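Local coordinates for protein succinate-semialdehyde dehydrogenase (Synechococcus, PDB 3VZ3) that probably oxidises succinic semialdehyde to succinate with NADP as cofactor, as a member of the aldehyde dehydrogenase family, at residues I126-M131 / K203-T208; V153-H158 / V182-L187. The protein carries 1 engineered substitution. One frame throughout, in Å; residues are numbered along the deposited sequence.

Interaction 1: residues I126-M131 / K203-T208; sequences ILLAVM and KAATLT. With NAP (NADP nicotinamide-adenine-dinucleotide phosphate), chain D.
Val130 and Leu207 make the tightest side-chain contact of this strand pair. CG1 of Val130 lies 3.5 Å from CD1 of Leu207, tighter than usual for two methyl groups. CG1 stands anti to the backbone N (chi1 174°), and the same methyl is 3.3 Å from the adenosine-ribose oxygen O4B of NADP. The methyl thus touches both a neighbouring side chain and the cofactor, in directions roughly at right angles to each other. Leu128 and Ala205 continue this face with a wider CB to CB contact, and helix 193-198 covers Leu128 and Val130.

The other face carries Ala129 and Thr206. CB of Ala129 sits 3.7 Å from the methyl CG2 of Thr206, while OG1 of Thr206 makes a weak hydrogen bond to Leu229 O. Helix 138-149 lies over this face through Phe143. Met131 bends back at chi2 and chi3, which brings its CE to Thr206 CG2 and its SD beside Thr208.

The backbones run parallel. Hydrogen bonds pass from Leu128 N to Ala204 O, Thr206 N to Leu128 O, Val130 N to Thr206 O, and Thr208 N to Val130 O.

The start of the pair is looser. Lys203 N still bonds Ile126 O at 2.9 Å and almost straight (179°), but the side chain of partly exposed Lys203 leads away, and its NZ bonds Pro200 O. The buried N of Ala204 has no partner in the model.

At the other end both strands reach NADP. O3B of the adenosine ribose donates to Met131 O at 2.7 Å, and CG2 of Thr208 lies 3.4 Å from the nicotinamide carbon C3N. Two parallel strands whose C-terminal ends hold the dinucleotide are characteristic of the Rossmann-like cofactor-binding domain of aldehyde dehydrogenases.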
ATOM      1  N   ILE A 126      14.688   7.140   3.038  1.00  6.14           N
ATOM      2  CA  ILE A 126      15.224   5.844   3.479  1.00  6.26           C
ATOM      3  C   ILE A 126      14.140   4.768   3.502  1.00  6.69           C
ATOM      4  O   ILE A 126      13.106   4.918   4.169  1.00  6.67           O
ATOM      5  CB  ILE A 126      15.811   5.922   4.905  1.00  6.73           C
ATOM      6  CG1 ILE A 126      16.870   7.022   5.009  1.00  6.19           C
ATOM      7  CG2 ILE A 126      16.402   4.556   5.303  1.00  6.45           C
ATOM      8  CD1 ILE A 126      17.263   7.318   6.444  1.00  8.93           C
ATOM      9  N   LEU A 127      14.406   3.673   2.792  1.00  6.51           N
ATOM     10  CA  LEU A 127      13.537   2.495   2.781  1.00  6.67           C
ATOM     11  C   LEU A 127      14.192   1.381   3.572  1.00  6.96           C
ATOM     12  O   LEU A 127      15.388   1.120   3.406  1.00  6.30           O
ATOM     13  CB  LEU A 127      13.319   2.024   1.346  1.00  7.27           C
ATOM     14  CG  LEU A 127      12.881   3.059   0.322  1.00 10.35           C
ATOM     15  CD1 LEU A 127      12.735   2.384  -1.039  1.00 12.61           C
ATOM     16  CD2 LEU A 127      11.578   3.781   0.757  1.00 12.73           C
ATOM     17  N   LEU A 128      13.412   0.734   4.441  1.00  6.00           N
ATOM     18  CA  LEU A 128      13.878  -0.487   5.108  1.00  5.94           C
ATOM     19  C   LEU A 128      13.429  -1.706   4.303  1.00  5.69           C
ATOM     20  O   LEU A 128      12.250  -1.830   3.963  1.00  5.45           O
ATOM     21  CB  LEU A 128      13.345  -0.572   6.547  1.00  6.19           C
ATOM     22  CG  LEU A 128      13.396  -1.942   7.243  1.00  5.43           C
ATOM     23  CD1 LEU A 128      14.850  -2.394   7.511  1.00  5.65           C
ATOM     24  CD2 LEU A 128      12.587  -1.898   8.542  1.00  6.81           C
ATOM     25  N   ALA A 129      14.367  -2.607   4.014  1.00  6.26           N
ATOM     26  CA  ALA A 129      14.046  -3.910   3.408  1.00  6.07           C
ATOM     27  C   ALA A 129      14.440  -5.038   4.358  1.00  6.99           C
ATOM     28  O   ALA A 129      15.574  -5.085   4.842  1.00  7.32           O
ATOM     29  CB  ALA A 129      14.775  -4.080   2.087  1.00  7.48           C
ATOM     30  N   VAL A 130      13.503  -5.945   4.612  1.00  5.88           N
ATOM     31  CA  VAL A 130      13.769  -7.111   5.452  1.00  6.06           C
ATOM     32  C   VAL A 130      13.648  -8.304   4.527  1.00  5.99           C
ATOM     33  O   VAL A 130      12.623  -8.470   3.869  1.00  5.87           O
ATOM     34  CB  VAL A 130      12.758  -7.219   6.617  1.00  6.56           C
ATOM     35  CG1 VAL A 130      12.959  -8.522   7.414  1.00  6.50           C
ATOM     36  CG2 VAL A 130      12.867  -5.998   7.534  1.00  7.73           C
ATOM     37  N   MET A 131      14.702  -9.114   4.439  1.00  6.02           N
ATOM     38  CA  MET A 131      14.781 -10.127   3.379  1.00  6.70           C
ATOM     39  C   MET A 131      15.082 -11.521   3.940  1.00  6.77           C
ATOM     40  O   MET A 131      15.622 -11.638   5.039  1.00  6.80           O
ATOM     41  CB  MET A 131      15.820  -9.722   2.318  1.00  6.79           C
ATOM     42  CG  MET A 131      15.432  -8.476   1.495  1.00  8.40           C
ATOM     43  SD  MET A 131      14.069  -8.829   0.376  1.00 10.11           S
ATOM     44  CE  MET A 131      13.190  -7.249   0.344  1.00 10.66           C
ATOM     45  N   LYS A 203      11.123   5.920   5.984  1.00  5.13           N
ATOM     46  CA  LYS A 203       9.849   6.408   5.446  1.00  5.36           C
ATOM     47  C   LYS A 203       8.898   5.300   5.003  1.00  5.73           C
ATOM     48  O   LYS A 203       7.695   5.537   4.880  1.00  6.60           O
ATOM     49  CB  LYS A 203      10.107   7.384   4.277  1.00  5.11           C
ATOM     50  CG  LYS A 203      10.994   8.573   4.692  1.00  4.84           C
ATOM     51  CD  LYS A 203      10.401   9.352   5.877  1.00  7.78           C
ATOM     52  CE  LYS A 203      11.159  10.669   6.083  1.00 10.04           C
ATOM     53  NZ  LYS A 203      10.803  11.369   7.353  1.00 10.64           N
ATOM     54  N   ALA A 204       9.444   4.105   4.778  1.00  5.81           N
ATOM     55  CA  ALA A 204       8.673   2.975   4.250  1.00  5.85           C
ATOM     56  C   ALA A 204       9.442   1.700   4.467  1.00  6.66           C
ATOM     57  O   ALA A 204      10.631   1.726   4.774  1.00  6.74           O
ATOM     58  CB  ALA A 204       8.386   3.167   2.764  1.00  5.97           C
ATOM     59  N   ALA A 205       8.762   0.573   4.296  1.00  6.96           N
ATOM     60  CA  ALA A 205       9.409  -0.718   4.522  1.00  7.31           C
ATOM     61  C   ALA A 205       8.827  -1.802   3.633  1.00  7.83           C
ATOM     62  O   ALA A 205       7.635  -1.815   3.328  1.00  7.56           O
ATOM     63  CB  ALA A 205       9.276  -1.109   5.978  1.00  7.57           C
ATOM     64  N   THR A 206       9.688  -2.734   3.246  1.00  7.68           N
ATOM     65  CA  THR A 206       9.271  -3.900   2.471  1.00  7.83           C
ATOM     66  C   THR A 206       9.787  -5.149   3.167  1.00  7.76           C
ATOM     67  O   THR A 206      10.877  -5.127   3.730  1.00  7.11           O
ATOM     68  CB  THR A 206       9.753  -3.786   0.996  1.00  8.63           C
ATOM     69  OG1 THR A 206       9.126  -4.792   0.195  1.00 12.35           O
ATOM     70  CG2 THR A 206      11.291  -3.864   0.839  1.00  9.50           C
ATOM     71  N   LEU A 207       9.006  -6.228   3.138  1.00  7.09           N
ATOM     72  CA  LEU A 207       9.482  -7.479   3.707  1.00  7.65           C
ATOM     73  C   LEU A 207       9.102  -8.640   2.802  1.00  8.04           C
ATOM     74  O   LEU A 207       7.954  -8.755   2.368  1.00  7.30           O
ATOM     75  CB  LEU A 207       8.936  -7.713   5.130  1.00  8.22           C
ATOM     76  CG  LEU A 207       9.395  -8.977   5.898  1.00  7.47           C
ATOM     77  CD1 LEU A 207       9.493  -8.719   7.391  1.00  9.42           C
ATOM     78  CD2 LEU A 207       8.497 -10.210   5.636  1.00 10.35           C
ATOM     79  N   THR A 208      10.085  -9.493   2.536  1.00  7.67           N
ATOM     80  CA  THR A 208       9.850 -10.787   1.908  1.00  7.75           C
ATOM     81  C   THR A 208      10.218 -11.855   2.935  1.00  8.29           C
ATOM     82  O   THR A 208      11.294 -11.794   3.535  1.00  7.99           O
ATOM     83  CB  THR A 208      10.690 -10.947   0.642  1.00  8.13           C
ATOM     84  OG1 THR A 208      10.312  -9.923  -0.284  1.00  9.20           O
ATOM     85  CG2 THR A 208      10.394 -12.276  -0.003  1.00  9.44           C
TER
HETATM   86  PA  NAP D 502      11.278 -15.400   8.048  1.00 29.07           P
HETATM   87  O1A NAP D 502      11.536 -16.134   9.315  1.00 28.52           O
HETATM   88  O2A NAP D 502      10.011 -14.633   8.019  1.00 26.54           O
HETATM   89  O5B NAP D 502      12.549 -14.441   7.760  1.00 27.25           O
HETATM   90  C5B NAP D 502      12.517 -13.434   6.767  1.00 24.73           C
HETATM   91  C4B NAP D 502      13.205 -12.195   7.343  1.00 21.94           C
HETATM   92  O4B NAP D 502      12.418 -11.654   8.400  1.00 21.66           O
HETATM   93  C3B NAP D 502      14.566 -12.490   7.959  1.00 20.01           C
HETATM   94  O3B NAP D 502      15.381 -11.370   7.687  1.00 17.67           O
HETATM   95  C2B NAP D 502      14.274 -12.613   9.450  1.00 20.45           C
HETATM   96  O2B NAP D 502      15.365 -12.277  10.272  1.00 19.26           O
HETATM   97  C1B NAP D 502      13.181 -11.574   9.596  1.00 21.76           C
HETATM   98  N9A NAP D 502      12.255 -11.730  10.735  1.00 22.13           N
HETATM   99  C8A NAP D 502      11.786 -12.872  11.345  1.00 22.96           C
HETATM  100  N7A NAP D 502      10.924 -12.495  12.336  1.00 22.35           N
HETATM  101  C5A NAP D 502      10.842 -11.139  12.347  1.00 20.81           C
HETATM  102  C6A NAP D 502      10.127 -10.229  13.126  1.00 22.98           C
HETATM  103  N6A NAP D 502       9.318 -10.655  14.097  1.00 23.05           N
HETATM  104  N1A NAP D 502      10.261  -8.873  12.884  1.00 22.27           N
HETATM  105  C2A NAP D 502      11.094  -8.408  11.876  1.00 22.42           C
HETATM  106  N3A NAP D 502      11.803  -9.315  11.107  1.00 22.08           N
HETATM  107  C4A NAP D 502      11.672 -10.653  11.343  1.00 21.34           C
HETATM  108  O3  NAP D 502      11.260 -16.369   6.764  1.00 32.17           O
HETATM  109  PN  NAP D 502      11.721 -17.896   6.553  1.00 35.75           P
HETATM  110  O1N NAP D 502      12.948 -18.141   7.344  1.00 36.64           O
HETATM  111  O2N NAP D 502      10.536 -18.771   6.777  1.00 36.31           O
HETATM  112  O5D NAP D 502      12.050 -17.798   4.975  1.00 35.45           O
HETATM  113  C5D NAP D 502      11.201 -18.425   4.032  1.00 36.28           C
HETATM  114  C4D NAP D 502       9.894 -17.672   3.810  1.00 36.26           C
HETATM  115  O4D NAP D 502      10.087 -16.668   2.845  1.00 34.60           O
HETATM  116  C3D NAP D 502       8.795 -18.563   3.240  1.00 36.89           C
HETATM  117  O3D NAP D 502       7.936 -19.064   4.239  1.00 37.67           O
HETATM  118  C2D NAP D 502       8.012 -17.648   2.337  1.00 37.02           C
HETATM  119  O2D NAP D 502       6.898 -17.258   3.096  1.00 39.61           O
HETATM  120  C1D NAP D 502       8.870 -16.411   2.165  1.00 33.71           C
HETATM  121  N1N NAP D 502       9.143 -15.960   0.782  1.00 32.84           N
HETATM  122  C2N NAP D 502       8.228 -15.226   0.055  1.00 32.37           C
HETATM  123  C3N NAP D 502       8.546 -14.810  -1.245  1.00 32.68           C
HETATM  124  C7N NAP D 502       7.649 -13.943  -2.091  1.00 33.98           C
HETATM  125  O7N NAP D 502       8.239 -13.207  -3.148  1.00 32.84           O
HETATM  126  N7N NAP D 502       6.337 -13.879  -1.853  1.00 32.69           N
HETATM  127  C4N NAP D 502       9.792 -15.121  -1.769  1.00 31.70           C
HETATM  128  C5N NAP D 502      10.716 -15.832  -1.012  1.00 32.67           C
HETATM  129  C6N NAP D 502      10.382 -16.243   0.269  1.00 30.82           C
HETATM  130  P2B NAP D 502      16.186 -13.389  11.120  1.00 19.19           P
HETATM  131  O1X NAP D 502      17.211 -12.637  11.932  1.00 16.98           O
HETATM  132  O2X NAP D 502      16.833 -14.360  10.167  1.00 16.86           O
HETATM  133  O3X NAP D 502      15.179 -14.126  11.994  1.00 19.32           O

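Interaction 2: residues V153-H158 / V182-L187; sequences VAVLKH and VFQTLL. With NAP (NADP nicotinamide-adenine-dinucleotide phosphate), chain D.
Leu156 reaches Phe183 diagonally, two residues out of step along the paired strands. CB of Leu156 is 3.8 Å from ring atom CZ, and CD2 also touches CZ. Ala154, directly opposite Phe183, meets the other part of the ring, with its CB 3.9 Å from CD2. The ring can span both residues because CG of Phe183 stands anti to the backbone N (chi1 -173°). Val140 and Ala144 of helix 138-149 and Val169 and Leu173 of helix 163-176 also pack on Phe183.

Leu156 and its strand partner Thr185 run alongside each other in one direction. CD2 of Leu156 approaches Thr185 OG1, whose polar partner is Ala166 O. On the opposite face Leu186 crosses Val155, with its CD1 3.9 Å from Val155 CB.

The parallel backbones are joined by four hydrogen bonds: Ala154 N to Val182 O, Gln184 N to Ala154 O, Leu156 N to Gln184 O, and Leu186 N to Leu156 O. The last is the shortest, at 2.7 Å. Beyond it the strands part, and a water fills the next step. It accepts from His158 N and donates to Leu186 O at 2.8 Å.

Lys157 turns away from the second strand toward NADP. Its chain bends at chi2 (-92°) and again at chi4. NZ donates to the 2'-phosphate oxygen O1X at 2.9 Å, and more weakly to O2B. The same amine bonds His158 O, from 30° out of that carbonyl plane, and Ile188 O.

Two backbone carbonyls thus hold the ammonium beside the phosphate. Its positive charge would probably be balanced largely by that group, which NAD lacks, so the contact is consistent with a preference for NADP.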
ATOM      1  N   VAL A 153      17.184   5.759  -0.825  1.00  5.64           N
ATOM      2  CA  VAL A 153      18.323   5.009  -0.271  1.00  5.34           C
ATOM      3  C   VAL A 153      17.737   3.876   0.554  1.00  5.82           C
ATOM      4  O   VAL A 153      16.548   3.907   0.887  1.00  6.34           O
ATOM      5  CB  VAL A 153      19.277   5.888   0.572  1.00  5.63           C
ATOM      6  CG1 VAL A 153      19.775   7.063  -0.267  1.00  6.16           C
ATOM      7  CG2 VAL A 153      18.616   6.366   1.879  1.00  4.88           C
ATOM      8  N   ALA A 154      18.546   2.864   0.874  1.00  6.44           N
ATOM      9  CA  ALA A 154      17.991   1.654   1.478  1.00  6.28           C
ATOM     10  C   ALA A 154      18.876   1.150   2.585  1.00  5.70           C
ATOM     11  O   ALA A 154      20.103   1.245   2.504  1.00  6.42           O
ATOM     12  CB  ALA A 154      17.820   0.557   0.444  1.00  7.66           C
ATOM     13  N   VAL A 155      18.238   0.596   3.606  1.00  5.43           N
ATOM     14  CA  VAL A 155      18.943  -0.172   4.621  1.00  5.42           C
ATOM     15  C   VAL A 155      18.348  -1.577   4.598  1.00  5.74           C
ATOM     16  O   VAL A 155      17.126  -1.745   4.514  1.00  6.52           O
ATOM     17  CB  VAL A 155      18.882   0.465   6.046  1.00  5.33           C
ATOM     18  CG1 VAL A 155      19.725   1.748   6.113  1.00  4.56           C
ATOM     19  CG2 VAL A 155      17.448   0.734   6.510  1.00  6.18           C
ATOM     20  N   LEU A 156      19.230  -2.571   4.604  1.00  5.57           N
ATOM     21  CA  LEU A 156      18.839  -3.961   4.467  1.00  5.65           C
ATOM     22  C   LEU A 156      19.061  -4.707   5.777  1.00  6.08           C
ATOM     23  O   LEU A 156      20.162  -4.699   6.332  1.00  6.32           O
ATOM     24  CB  LEU A 156      19.660  -4.627   3.357  1.00  6.31           C
ATOM     25  CG  LEU A 156      19.592  -6.160   3.286  1.00  5.25           C
ATOM     26  CD1 LEU A 156      18.201  -6.689   2.836  1.00  6.63           C
ATOM     27  CD2 LEU A 156      20.708  -6.713   2.393  1.00  7.50           C
ATOM     28  N   LYS A 157      17.991  -5.321   6.278  1.00  5.62           N
ATOM     29  CA  LYS A 157      18.134  -6.328   7.329  1.00  6.33           C
ATOM     30  C   LYS A 157      17.926  -7.663   6.624  1.00  5.92           C
ATOM     31  O   LYS A 157      16.802  -8.026   6.289  1.00  5.78           O
ATOM     32  CB  LYS A 157      17.115  -6.117   8.469  1.00  6.58           C
ATOM     33  CG  LYS A 157      17.210  -7.137   9.627  1.00  8.39           C
ATOM     34  CD  LYS A 157      16.298  -8.350   9.436  1.00  8.38           C
ATOM     35  CE  LYS A 157      16.365  -9.305  10.644  1.00 10.46           C
ATOM     36  NZ  LYS A 157      17.628 -10.084  10.661  1.00 11.99           N
ATOM     37  N   HIS A 158      19.015  -8.390   6.395  1.00  6.20           N
ATOM     38  CA  HIS A 158      18.905  -9.709   5.800  1.00  6.00           C
ATOM     39  C   HIS A 158      18.696 -10.776   6.871  1.00  6.64           C
ATOM     40  O   HIS A 158      18.847 -10.514   8.079  1.00  6.64           O
ATOM     41  CB  HIS A 158      20.170 -10.040   5.004  1.00  7.12           C
ATOM     42  CG  HIS A 158      19.900 -10.749   3.707  1.00  5.73           C
ATOM     43  ND1 HIS A 158      18.844 -11.615   3.526  1.00  6.90           N
ATOM     44  CD2 HIS A 158      20.564 -10.713   2.527  1.00  7.23           C
ATOM     45  CE1 HIS A 158      18.872 -12.088   2.291  1.00  8.67           C
ATOM     46  NE2 HIS A 158      19.900 -11.547   1.662  1.00  7.62           N
ATOM     47  N   VAL A 182      24.054   5.061   0.430  1.00  7.56           N
ATOM     48  CA  VAL A 182      22.917   4.842  -0.460  1.00  8.15           C
ATOM     49  C   VAL A 182      22.319   3.438  -0.276  1.00  7.21           C
ATOM     50  O   VAL A 182      21.114   3.279  -0.365  1.00  7.94           O
ATOM     51  CB  VAL A 182      23.278   5.149  -1.924  1.00  8.07           C
ATOM     52  CG1 VAL A 182      22.192   4.637  -2.893  1.00  9.11           C
ATOM     53  CG2 VAL A 182      23.447   6.681  -2.081  1.00  8.25           C
ATOM     54  N   PHE A 183      23.170   2.442  -0.009  1.00  7.40           N
ATOM     55  CA  PHE A 183      22.718   1.086   0.313  1.00  6.89           C
ATOM     56  C   PHE A 183      23.607   0.555   1.431  1.00  7.25           C
ATOM     57  O   PHE A 183      24.833   0.475   1.273  1.00  7.43           O
ATOM     58  CB  PHE A 183      22.808   0.142  -0.890  1.00  7.42           C
ATOM     59  CG  PHE A 183      22.197  -1.208  -0.622  1.00  7.69           C
ATOM     60  CD1 PHE A 183      22.916  -2.187   0.065  1.00  8.67           C
ATOM     61  CD2 PHE A 183      20.879  -1.472  -0.995  1.00  9.11           C
ATOM     62  CE1 PHE A 183      22.336  -3.444   0.342  1.00  9.87           C
ATOM     63  CE2 PHE A 183      20.297  -2.728  -0.721  1.00  9.45           C
ATOM     64  CZ  PHE A 183      21.030  -3.703  -0.051  1.00 10.11           C
ATOM     65  N   GLN A 184      22.993   0.235   2.566  1.00  6.81           N
ATOM     66  CA  GLN A 184      23.744  -0.262   3.722  1.00  7.02           C
ATOM     67  C   GLN A 184      23.130  -1.530   4.266  1.00  7.05           C
ATOM     68  O   GLN A 184      21.919  -1.619   4.420  1.00  7.25           O
ATOM     69  CB  GLN A 184      23.763   0.773   4.838  1.00  7.41           C
ATOM     70  CG  GLN A 184      24.532   2.038   4.501  1.00  6.80           C
ATOM     71  CD  GLN A 184      24.424   3.041   5.621  1.00 10.09           C
ATOM     72  OE1 GLN A 184      23.400   3.728   5.759  1.00 10.20           O
ATOM     73  NE2 GLN A 184      25.455   3.106   6.453  1.00  8.28           N
ATOM     74  N   THR A 185      23.980  -2.515   4.543  1.00  6.92           N
ATOM     75  CA  THR A 185      23.539  -3.742   5.166  1.00  6.92           C
ATOM     76  C   THR A 185      23.638  -3.586   6.676  1.00  7.13           C
ATOM     77  O   THR A 185      24.678  -3.170   7.192  1.00  7.98           O
ATOM     78  CB  THR A 185      24.405  -4.923   4.668  1.00  7.56           C
ATOM     79  OG1 THR A 185      23.998  -5.241   3.334  1.00  6.76           O
ATOM     80  CG2 THR A 185      24.232  -6.156   5.534  1.00  7.42           C
ATOM     81  N   LEU A 186      22.549  -3.924   7.363  1.00  6.45           N
ATOM     82  CA  LEU A 186      22.476  -3.885   8.821  1.00  7.18           C
ATOM     83  C   LEU A 186      22.564  -5.298   9.381  1.00  7.04           C
ATOM     84  O   LEU A 186      21.621  -6.088   9.247  1.00  6.91           O
ATOM     85  CB  LEU A 186      21.128  -3.282   9.240  1.00  6.84           C
ATOM     86  CG  LEU A 186      20.793  -1.908   8.693  1.00  8.93           C
ATOM     87  CD1 LEU A 186      19.456  -1.504   9.322  1.00  9.85           C
ATOM     88  CD2 LEU A 186      21.886  -0.883   9.035  1.00  9.54           C
ATOM     89  N   LEU A 187      23.694  -5.625   9.996  1.00  7.32           N
ATOM     90  CA  LEU A 187      23.828  -6.925  10.656  1.00  7.51           C
ATOM     91  C   LEU A 187      23.140  -6.826  12.009  1.00  7.61           C
ATOM     92  O   LEU A 187      23.771  -6.530  13.042  1.00  8.56           O
ATOM     93  CB  LEU A 187      25.307  -7.327  10.803  1.00  8.59           C
ATOM     94  CG  LEU A 187      26.027  -7.579   9.460  1.00  8.20           C
ATOM     95  CD1 LEU A 187      27.438  -8.027   9.757  1.00 10.69           C
ATOM     96  CD2 LEU A 187      25.316  -8.618   8.579  1.00  9.24           C
TER
HETATM   97  PA  NAP D 502      11.278 -15.400   8.048  1.00 29.07           P
HETATM   98  O1A NAP D 502      11.536 -16.134   9.315  1.00 28.52           O
HETATM   99  O2A NAP D 502      10.011 -14.633   8.019  1.00 26.54           O
HETATM  100  O5B NAP D 502      12.549 -14.441   7.760  1.00 27.25           O
HETATM  101  C5B NAP D 502      12.517 -13.434   6.767  1.00 24.73           C
HETATM  102  C4B NAP D 502      13.205 -12.195   7.343  1.00 21.94           C
HETATM  103  O4B NAP D 502      12.418 -11.654   8.400  1.00 21.66           O
HETATM  104  C3B NAP D 502      14.566 -12.490   7.959  1.00 20.01           C
HETATM  105  O3B NAP D 502      15.381 -11.370   7.687  1.00 17.67           O
HETATM  106  C2B NAP D 502      14.274 -12.613   9.450  1.00 20.45           C
HETATM  107  O2B NAP D 502      15.365 -12.277  10.272  1.00 19.26           O
HETATM  108  C1B NAP D 502      13.181 -11.574   9.596  1.00 21.76           C
HETATM  109  N9A NAP D 502      12.255 -11.730  10.735  1.00 22.13           N
HETATM  110  C8A NAP D 502      11.786 -12.872  11.345  1.00 22.96           C
HETATM  111  N7A NAP D 502      10.924 -12.495  12.336  1.00 22.35           N
HETATM  112  C5A NAP D 502      10.842 -11.139  12.347  1.00 20.81           C
HETATM  113  C6A NAP D 502      10.127 -10.229  13.126  1.00 22.98           C
HETATM  114  N6A NAP D 502       9.318 -10.655  14.097  1.00 23.05           N
HETATM  115  N1A NAP D 502      10.261  -8.873  12.884  1.00 22.27           N
HETATM  116  C2A NAP D 502      11.094  -8.408  11.876  1.00 22.42           C
HETATM  117  N3A NAP D 502      11.803  -9.315  11.107  1.00 22.08           N
HETATM  118  C4A NAP D 502      11.672 -10.653  11.343  1.00 21.34           C
HETATM  119  O3  NAP D 502      11.260 -16.369   6.764  1.00 32.17           O
HETATM  120  PN  NAP D 502      11.721 -17.896   6.553  1.00 35.75           P
HETATM  121  O1N NAP D 502      12.948 -18.141   7.344  1.00 36.64           O
HETATM  122  O2N NAP D 502      10.536 -18.771   6.777  1.00 36.31           O
HETATM  123  O5D NAP D 502      12.050 -17.798   4.975  1.00 35.45           O
HETATM  124  C5D NAP D 502      11.201 -18.425   4.032  1.00 36.28           C
HETATM  125  C4D NAP D 502       9.894 -17.672   3.810  1.00 36.26           C
HETATM  126  O4D NAP D 502      10.087 -16.668   2.845  1.00 34.60           O
HETATM  127  C3D NAP D 502       8.795 -18.563   3.240  1.00 36.89           C
HETATM  128  O3D NAP D 502       7.936 -19.064   4.239  1.00 37.67           O
HETATM  129  C2D NAP D 502       8.012 -17.648   2.337  1.00 37.02           C
HETATM  130  O2D NAP D 502       6.898 -17.258   3.096  1.00 39.61           O
HETATM  131  C1D NAP D 502       8.870 -16.411   2.165  1.00 33.71           C
HETATM  132  N1N NAP D 502       9.143 -15.960   0.782  1.00 32.84           N
HETATM  133  C2N NAP D 502       8.228 -15.226   0.055  1.00 32.37           C
HETATM  134  C3N NAP D 502       8.546 -14.810  -1.245  1.00 32.68           C
HETATM  135  C7N NAP D 502       7.649 -13.943  -2.091  1.00 33.98           C
HETATM  136  O7N NAP D 502       8.239 -13.207  -3.148  1.00 32.84           O
HETATM  137  N7N NAP D 502       6.337 -13.879  -1.853  1.00 32.69           N
HETATM  138  C4N NAP D 502       9.792 -15.121  -1.769  1.00 31.70           C
HETATM  139  C5N NAP D 502      10.716 -15.832  -1.012  1.00 32.67           C
HETATM  140  C6N NAP D 502      10.382 -16.243   0.269  1.00 30.82           C
HETATM  141  P2B NAP D 502      16.186 -13.389  11.120  1.00 19.19           P
HETATM  142  O1X NAP D 502      17.211 -12.637  11.932  1.00 16.98           O
HETATM  143  O2X NAP D 502      16.833 -14.360  10.167  1.00 16.86           O
HETATM  144  O3X NAP D 502      15.179 -14.126  11.994  1.00 19.32           O
HETATM  145  O   HOH W   1      21.597  -8.050   7.249  1.00  8.02           O

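In the fold
From the N terminus, strand 116-130 comes first and supplies residues 126-131. The chain then passes through helix 138-149 into strand 153-157. Helix 163-176 carries it on to strand 183-185, where interaction 2 closes the smaller loop as a beta-alpha-beta unit. Helix 193-198 and strand 202-208 follow, and interaction 1 closes the larger loop. Interaction 2 therefore lies wholly within interaction 1, and the two do not cross. In the sheet, strands 116-130 and 153-157 are neighbours, so the order is 183-185, 153-157, 116-130, 202-208. Ala129 O to Lys157 N is a probable hydrogen bond between the contacts. Both reach the same NADP.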